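Local structure of putative 6-phosphogluconolactonase (3LHI) at residues Ala96-Thr108 and Ala116-Pro128. The protein probably hydrolyses 6-phosphogluconolactone to 6-phosphogluconate, the second step of the oxidative pentose phosphate pathway. Numbering follows the deposited sequence. Where two conformers were deposited one is given.
Sequences AAVWIPMVEDGKT and AVVDYALKHYKQP
Tyr120 stands between Glu104 and His124. Over one face of its ring lies Glu104 CB, 3.9 Å from the centroid in a CH-pi contact; over the opposite face, toward the rim, comes His124 NE2. A chi1 of -167° swings Glu104 CG opposite its own backbone N, and the extended chain then runs across the phenol, its carboxylate only 12° from parallel to the ring and Glu104 CD 3.7 Å from Tyr120 CE2. Pro101 fills the angle between the two aromatic side chains: its CG sits over the face of the imidazole, 3.9 Å from the His124 centroid, and also meets Tyr120 OH at 3.4 Å. No direct hydrogen bond joins the segments. Two waters do so instead, one donating to both Pro101 O and Ala121 O, the other accepting from Asp105 N and lying 3.2 Å from Tyr120 OH. In this alpha/beta fold of the glucosamine-6-phosphate isomerase family, the chain leaves strand 98-99, which pairs in parallel with strand 63-71, and passes along helix 114-124 before a type II turn at Glu104-Lys107. The backbones come nearest at Met102 and Ala121, CA to CA 4.8 Å, with Ala121 CB 3.5 Å from Met102 O, which is buried without a polar partner. Selenomethionine Met102 sets off away from the helix at its CB, yet in the conformer given SE still touches Ala121 CB; Leu67, Leu163 and Ile176 also pack on it. One turn before Ala121, Val117 CG1 touches Val103 CG2, while Ile100 CG2 lies against His124 O.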
ATOM      1  N   ALA A  96     -10.529  -4.146  15.818  1.00 11.76           N
ATOM      2  CA  ALA A  96     -11.142  -2.903  16.321  1.00 13.13           C
ATOM      3  C   ALA A  96     -10.808  -1.696  15.459  1.00 13.04           C
ATOM      4  O   ALA A  96     -11.314  -0.605  15.681  1.00 14.54           O
ATOM      5  CB  ALA A  96     -10.678  -2.642  17.730  1.00 14.67           C
ATOM      6  N   ALA A  97      -9.898  -1.825  14.500  1.00 11.34           N
ATOM      7  CA  ALA A  97      -9.568  -0.700  13.608  1.00 11.43           C
ATOM      8  C   ALA A  97     -10.756  -0.203  12.832  1.00 12.41           C
ATOM      9  O   ALA A  97     -11.683  -0.932  12.528  1.00 13.33           O
ATOM     10  CB  ALA A  97      -8.442  -1.109  12.660  1.00 11.55           C
ATOM     11  N   VAL A  98     -10.669   1.048  12.411  1.00 13.11           N
ATOM     12  CA  VAL A  98     -11.703   1.631  11.574  1.00 13.78           C
ATOM     13  C   VAL A  98     -11.308   1.420  10.094  1.00 12.63           C
ATOM     14  O   VAL A  98     -10.287   1.889   9.670  1.00 14.91           O
ATOM     15  CB  VAL A  98     -11.829   3.135  11.882  1.00 15.90           C
ATOM     16  CG1 VAL A  98     -12.890   3.778  10.974  1.00 22.41           C
ATOM     17  CG2 VAL A  98     -12.142   3.417  13.338  1.00 22.55           C
ATOM     18  N   TRP A  99     -12.142   0.767   9.324  1.00 12.43           N
ATOM     19  CA  TRP A  99     -11.908   0.536   7.899  1.00 13.25           C
ATOM     20  C   TRP A  99     -12.278   1.729   7.083  1.00 11.97           C
ATOM     21  O   TRP A  99     -13.385   2.245   7.225  1.00 15.26           O
ATOM     22  CB  TRP A  99     -12.674  -0.697   7.407  1.00 13.66           C
ATOM     23  CG  TRP A  99     -12.482  -0.989   5.979  1.00 13.36           C
ATOM     24  CD1 TRP A  99     -13.437  -0.950   5.016  1.00 14.85           C
ATOM     25  CD2 TRP A  99     -11.297  -1.413   5.343  1.00 13.52           C
ATOM     26  NE1 TRP A  99     -12.924  -1.276   3.818  1.00 16.08           N
ATOM     27  CE2 TRP A  99     -11.604  -1.571   3.965  1.00 13.67           C
ATOM     28  CE3 TRP A  99      -9.993  -1.609   5.765  1.00 13.05           C
ATOM     29  CZ2 TRP A  99     -10.676  -1.961   3.050  1.00 14.75           C
ATOM     30  CZ3 TRP A  99      -9.046  -1.971   4.804  1.00 14.08           C
ATOM     31  CH2 TRP A  99      -9.419  -2.152   3.472  1.00 14.93           C
ATOM     32  N   ILE A 100     -11.339   2.200   6.265  1.00 11.81           N
ATOM     33  CA  ILE A 100     -11.590   3.313   5.348  1.00 12.26           C
ATOM     34  C   ILE A 100     -11.667   2.701   3.930  1.00 12.97           C
ATOM     35  O   ILE A 100     -10.690   2.195   3.392  1.00 12.52           O
ATOM     36  CB  ILE A 100     -10.458   4.376   5.423  1.00 12.26           C
ATOM     37  CG1 ILE A 100     -10.275   4.917   6.855  1.00 12.99           C
ATOM     38  CG2 ILE A 100     -10.746   5.496   4.394  1.00 15.35           C
ATOM     39  CD1 ILE A 100      -8.966   5.667   7.057  1.00 15.10           C
ATOM     40  N   PRO A 101     -12.878   2.653   3.347  1.00 14.13           N
ATOM     41  CA  PRO A 101     -13.089   1.867   2.132  1.00 13.65           C
ATOM     42  C   PRO A 101     -12.548   2.491   0.881  1.00 12.87           C
ATOM     43  O   PRO A 101     -12.494   3.745   0.752  1.00 14.34           O
ATOM     44  CB  PRO A 101     -14.591   1.754   2.057  1.00 16.26           C
ATOM     45  CG  PRO A 101     -15.056   3.061   2.631  1.00 16.49           C
ATOM     46  CD  PRO A 101     -14.145   3.268   3.830  1.00 16.51           C
HETATM   47  N   MSE A 102     -12.211   1.619  -0.061  0.60 13.15           N
HETATM   48  CA  MSE A 102     -11.809   1.972  -1.405  0.60 13.03           C
HETATM   49  C   MSE A 102     -12.881   1.609  -2.464  0.60 13.45           C
HETATM   50  O   MSE A 102     -13.044   2.306  -3.460  0.60 15.47           O
HETATM   51  CB  MSE A 102     -10.486   1.277  -1.729  0.60 16.30           C
HETATM   52  CG  MSE A 102      -9.253   1.808  -0.982  0.60 19.53           C
HETATM   53 SE   MSE A 102      -8.598   3.472  -1.778  0.45 15.01          SE
HETATM   54  CE  MSE A 102      -7.152   2.700  -2.915  0.60 15.43           C
ATOM     55  N   VAL A 103     -13.561   0.485  -2.238  1.00 13.05           N
ATOM     56  CA  VAL A 103     -14.712  -0.015  -3.019  1.00 13.05           C
ATOM     57  C   VAL A 103     -15.837  -0.248  -2.025  1.00 14.92           C
ATOM     58  O   VAL A 103     -15.634  -0.801  -0.916  1.00 16.06           O
ATOM     59  CB  VAL A 103     -14.348  -1.354  -3.762  1.00 14.19           C
ATOM     60  CG1 VAL A 103     -15.567  -1.982  -4.427  1.00 15.96           C
ATOM     61  CG2 VAL A 103     -13.324  -1.059  -4.845  1.00 15.43           C
ATOM     62  N   GLU A 104     -17.055   0.163  -2.406  1.00 15.42           N
ATOM     63  CA  GLU A 104     -18.222   0.041  -1.548  1.00 17.18           C
ATOM     64  C   GLU A 104     -18.689  -1.402  -1.443  1.00 14.98           C
ATOM     65  O   GLU A 104     -18.848  -2.065  -2.472  1.00 17.52           O
ATOM     66  CB  GLU A 104     -19.341   0.931  -2.136  1.00 18.10           C
ATOM     67  CG  GLU A 104     -20.498   1.150  -1.197  1.00 22.76           C
ATOM     68  CD  GLU A 104     -21.496   2.193  -1.680  1.00 27.15           C
ATOM     69  OE1 GLU A 104     -21.332   2.696  -2.809  1.00 28.42           O
ATOM     70  OE2 GLU A 104     -22.415   2.474  -0.883  1.00 34.29           O
ATOM     71  N   ASP A 105     -18.945  -1.860  -0.225  1.00 15.94           N
ATOM     72  CA  ASP A 105     -19.525  -3.187  -0.001  1.00 16.25           C
ATOM     73  C   ASP A 105     -20.922  -3.283  -0.619  1.00 18.45           C
ATOM     74  O   ASP A 105     -21.675  -2.300  -0.615  1.00 21.13           O
ATOM     75  CB  ASP A 105     -19.643  -3.492   1.491  1.00 17.02           C
ATOM     76  CG  ASP A 105     -18.315  -3.681   2.187  1.00 17.64           C
ATOM     77  OD1 ASP A 105     -17.354  -4.167   1.527  1.00 18.60           O
ATOM     78  OD2 ASP A 105     -18.282  -3.381   3.397  1.00 19.05           O
ATOM     79  N   GLY A 106     -21.260  -4.462  -1.115  1.00 16.65           N
ATOM     80  CA  GLY A 106     -22.600  -4.724  -1.620  1.00 18.68           C
ATOM     81  C   GLY A 106     -22.831  -4.397  -3.068  1.00 20.96           C
ATOM     82  O   GLY A 106     -23.896  -4.678  -3.608  1.00 26.98           O
ATOM     83  N   LYS A 107     -21.844  -3.810  -3.708  1.00 20.44           N
ATOM     84  CA  LYS A 107     -21.925  -3.515  -5.116  1.00 19.27           C
ATOM     85  C   LYS A 107     -21.376  -4.644  -5.964  1.00 19.89           C
ATOM     86  O   LYS A 107     -20.290  -5.151  -5.705  1.00 20.73           O
ATOM     87  CB  LYS A 107     -21.171  -2.219  -5.417  1.00 20.00           C
ATOM     88  CG  LYS A 107     -21.690  -1.020  -4.662  1.00 22.91           C
ATOM     89  CD  LYS A 107     -23.116  -0.625  -5.075  1.00 29.30           C
ATOM     90  CE  LYS A 107     -23.512   0.686  -4.420  1.00 31.40           C
ATOM     91  NZ  LYS A 107     -24.954   0.882  -4.441  1.00 39.81           N
ATOM     92  N   THR A 108     -22.126  -5.052  -6.978  0.50 20.75           N
ATOM     93  CA  THR A 108     -21.714  -6.132  -7.846  0.50 20.85           C
ATOM     94  C   THR A 108     -20.945  -5.552  -9.055  0.50 19.85           C
ATOM     95  O   THR A 108     -20.855  -4.327  -9.180  0.50 21.59           O
ATOM     96  CB  THR A 108     -22.950  -6.966  -8.238  0.50 22.31           C
ATOM     97  OG1 THR A 108     -23.826  -6.180  -9.051  0.50 25.46           O
ATOM     98  CG2 THR A 108     -23.731  -7.388  -6.964  0.50 23.43           C
ATOM     99  N   ALA A 116     -16.952   6.587 -10.838  1.00 20.03           N
ATOM    100  CA  ALA A 116     -17.801   6.689  -9.642  1.00 20.64           C
ATOM    101  C   ALA A 116     -17.074   6.048  -8.475  1.00 18.48           C
ATOM    102  O   ALA A 116     -17.184   6.517  -7.368  1.00 17.40           O
ATOM    103  CB  ALA A 116     -19.150   6.007  -9.886  1.00 20.87           C
ATOM    104  N   VAL A 117     -16.338   4.961  -8.723  1.00 16.82           N
ATOM    105  CA  VAL A 117     -15.578   4.309  -7.660  1.00 14.68           C
ATOM    106  C   VAL A 117     -14.498   5.262  -7.093  1.00 14.52           C
ATOM    107  O   VAL A 117     -14.324   5.371  -5.884  1.00 14.43           O
ATOM    108  CB  VAL A 117     -15.005   2.965  -8.146  1.00 16.24           C
ATOM    109  CG1 VAL A 117     -13.972   2.414  -7.125  1.00 16.98           C
ATOM    110  CG2 VAL A 117     -16.165   1.952  -8.406  1.00 18.13           C
ATOM    111  N   VAL A 118     -13.772   5.919  -7.978  1.00 15.28           N
ATOM    112  CA  VAL A 118     -12.750   6.861  -7.515  1.00 17.24           C
ATOM    113  C   VAL A 118     -13.382   7.991  -6.724  1.00 16.97           C
ATOM    114  O   VAL A 118     -12.879   8.398  -5.681  1.00 17.45           O
ATOM    115  CB  VAL A 118     -11.863   7.395  -8.631  1.00 19.68           C
ATOM    116  CG1 VAL A 118     -10.925   8.482  -8.074  1.00 23.52           C
ATOM    117  CG2 VAL A 118     -11.061   6.255  -9.227  1.00 21.58           C
ATOM    118  N   ASP A 119     -14.512   8.490  -7.193  1.00 18.23           N
ATOM    119  CA  ASP A 119     -15.178   9.554  -6.472  1.00 20.86           C
ATOM    120  C   ASP A 119     -15.599   9.143  -5.065  1.00 18.33           C
ATOM    121  O   ASP A 119     -15.394   9.898  -4.111  1.00 19.29           O
ATOM    122  CB  ASP A 119     -16.304  10.139  -7.315  1.00 23.53           C
ATOM    123  CG  ASP A 119     -15.751  11.065  -8.442  1.00 33.08           C
ATOM    124  OD1 ASP A 119     -14.492  11.422  -8.511  1.00 35.80           O
ATOM    125  OD2 ASP A 119     -16.589  11.429  -9.261  1.00 42.28           O
ATOM    126  N   TYR A 120     -16.130   7.924  -4.924  1.00 16.45           N
ATOM    127  CA  TYR A 120     -16.518   7.364  -3.621  1.00 17.53           C
ATOM    128  C   TYR A 120     -15.274   7.246  -2.742  1.00 16.11           C
ATOM    129  O   TYR A 120     -15.287   7.684  -1.599  1.00 18.08           O
ATOM    130  CB  TYR A 120     -17.199   5.990  -3.807  1.00 19.63           C
ATOM    131  CG  TYR A 120     -17.417   5.166  -2.560  1.00 21.47           C
ATOM    132  CD1 TYR A 120     -16.438   4.265  -2.122  1.00 24.06           C
ATOM    133  CD2 TYR A 120     -18.580   5.269  -1.840  1.00 27.11           C
ATOM    134  CE1 TYR A 120     -16.620   3.499  -0.976  1.00 26.36           C
ATOM    135  CE2 TYR A 120     -18.777   4.523  -0.699  1.00 22.64           C
ATOM    136  CZ  TYR A 120     -17.769   3.642  -0.260  1.00 27.18           C
ATOM    137  OH  TYR A 120     -17.949   2.865   0.869  1.00 31.15           O
ATOM    138  N   ALA A 121     -14.215   6.676  -3.290  1.00 15.76           N
ATOM    139  CA  ALA A 121     -12.976   6.482  -2.508  1.00 16.16           C
ATOM    140  C   ALA A 121     -12.374   7.834  -2.033  1.00 16.02           C
ATOM    141  O   ALA A 121     -11.945   7.961  -0.876  1.00 16.53           O
ATOM    142  CB  ALA A 121     -11.981   5.664  -3.281  1.00 17.51           C
ATOM    143  N   LEU A 122     -12.426   8.838  -2.918  1.00 16.59           N
ATOM    144  CA  LEU A 122     -11.903  10.177  -2.579  1.00 16.70           C
ATOM    145  C   LEU A 122     -12.659  10.809  -1.440  1.00 17.13           C
ATOM    146  O   LEU A 122     -12.081  11.550  -0.654  1.00 19.96           O
ATOM    147  CB  LEU A 122     -11.888  11.090  -3.812  1.00 17.05           C
ATOM    148  CG  LEU A 122     -10.780  10.864  -4.862  1.00 19.04           C
ATOM    149  CD1 LEU A 122     -11.115  11.593  -6.190  1.00 20.14           C
ATOM    150  CD2 LEU A 122      -9.377  11.183  -4.334  1.00 21.58           C
ATOM    151  N   LYS A 123     -13.967  10.555  -1.354  1.00 16.99           N
ATOM    152  CA  LYS A 123     -14.794  11.048  -0.264  1.00 20.70           C
ATOM    153  C   LYS A 123     -14.429  10.468   1.104  1.00 19.23           C
ATOM    154  O   LYS A 123     -14.721  11.100   2.114  1.00 24.05           O
ATOM    155  CB  LYS A 123     -16.280  10.853  -0.533  1.00 23.35           C
ATOM    156  CG  LYS A 123     -16.798  11.794  -1.603  1.00 25.42           C
ATOM    157  CD  LYS A 123     -18.272  11.452  -1.900  1.00 32.85           C
ATOM    158  CE  LYS A 123     -18.901  12.409  -2.938  1.00 39.78           C
ATOM    159  NZ  LYS A 123     -18.045  12.831  -4.111  1.00 43.80           N
ATOM    160  N   HIS A 124     -13.839   9.250   1.140  1.00 18.37           N
ATOM    161  CA  HIS A 124     -13.480   8.611   2.395  1.00 17.35           C
ATOM    162  C   HIS A 124     -11.991   8.749   2.740  1.00 15.88           C
ATOM    163  O   HIS A 124     -11.567   8.522   3.873  1.00 16.55           O
ATOM    164  CB  HIS A 124     -13.841   7.133   2.298  1.00 18.07           C
ATOM    165  CG  HIS A 124     -15.303   6.880   2.208  1.00 18.29           C
ATOM    166  ND1 HIS A 124     -16.066   6.567   3.308  1.00 26.29           N
ATOM    167  CD2 HIS A 124     -16.155   6.941   1.159  1.00 20.87           C
ATOM    168  CE1 HIS A 124     -17.334   6.438   2.942  1.00 26.43           C
ATOM    169  NE2 HIS A 124     -17.407   6.629   1.637  1.00 27.85           N
ATOM    170  N   TYR A 125     -11.180   9.076   1.749  1.00 15.04           N
ATOM    171  CA  TYR A 125      -9.738   9.091   1.899  1.00 13.47           C
ATOM    172  C   TYR A 125      -9.224  10.045   2.972  1.00 13.83           C
ATOM    173  O   TYR A 125      -9.650  11.211   3.063  1.00 14.88           O
ATOM    174  CB  TYR A 125      -9.073   9.495   0.581  1.00 12.61           C
ATOM    175  CG  TYR A 125      -7.581   9.611   0.629  1.00 12.57           C
ATOM    176  CD1 TYR A 125      -6.786   8.518   0.371  1.00 11.93           C
ATOM    177  CD2 TYR A 125      -6.947  10.810   0.916  1.00 12.05           C
ATOM    178  CE1 TYR A 125      -5.446   8.581   0.408  1.00 12.10           C
ATOM    179  CE2 TYR A 125      -5.585  10.910   0.938  1.00 11.43           C
ATOM    180  CZ  TYR A 125      -4.808   9.808   0.662  1.00 10.81           C
ATOM    181  OH  TYR A 125      -3.435   9.899   0.650  1.00 12.35           O
ATOM    182  N   LYS A 126      -8.276   9.529   3.751  0.50 12.93           N
ATOM    183  CA  LYS A 126      -7.480  10.286   4.692  0.50 13.53           C
ATOM    184  C   LYS A 126      -5.999  10.045   4.376  0.50 12.24           C
ATOM    185  O   LYS A 126      -5.595   8.906   4.118  0.50 13.17           O
ATOM    186  CB  LYS A 126      -7.775   9.819   6.127  0.50 15.35           C
ATOM    187  CG  LYS A 126      -9.254   9.933   6.484  0.50 18.12           C
ATOM    188  CD  LYS A 126      -9.526   9.502   7.907  0.50 21.24           C
ATOM    189  CE  LYS A 126      -8.962  10.460   8.950  0.50 23.98           C
ATOM    190  NZ  LYS A 126      -9.671  10.162  10.226  0.50 24.25           N
ATOM    191  N   GLN A 127      -5.174  11.080   4.428  1.00 12.85           N
ATOM    192  CA  GLN A 127      -3.758  10.934   4.223  1.00 11.82           C
ATOM    193  C   GLN A 127      -3.166   9.922   5.219  1.00 12.57           C
ATOM    194  O   GLN A 127      -3.265  10.135   6.437  1.00 13.39           O
ATOM    195  CB  GLN A 127      -3.027  12.271   4.405  1.00 14.00           C
ATOM    196  CG  GLN A 127      -1.508  12.229   4.286  1.00 13.97           C
ATOM    197  CD  GLN A 127      -1.031  12.017   2.875  1.00 16.26           C
ATOM    198  OE1 GLN A 127      -1.249  12.915   2.027  1.00 19.42           O
ATOM    199  NE2 GLN A 127      -0.306  10.873   2.604  1.00 15.72           N
ATOM    200  N   PRO A 128      -2.538   8.852   4.734  1.00 11.15           N
ATOM    201  CA  PRO A 128      -1.932   7.947   5.678  1.00 10.54           C
ATOM    202  C   PRO A 128      -0.773   8.510   6.449  1.00 11.72           C
ATOM    203  O   PRO A 128      -0.037   9.338   5.902  1.00 12.85           O
ATOM    204  CB  PRO A 128      -1.519   6.735   4.840  1.00 12.84           C
ATOM    205  CG  PRO A 128      -2.388   6.847   3.634  1.00 15.68           C
ATOM    206  CD  PRO A 128      -2.590   8.305   3.391  1.00 12.96           C
TER
HETATM  207  O   HOH W   1     -10.738   5.782   0.375  1.00 18.41           O
HETATM  208  O   HOH W   2     -18.408  -0.072   2.000  1.00 31.26           O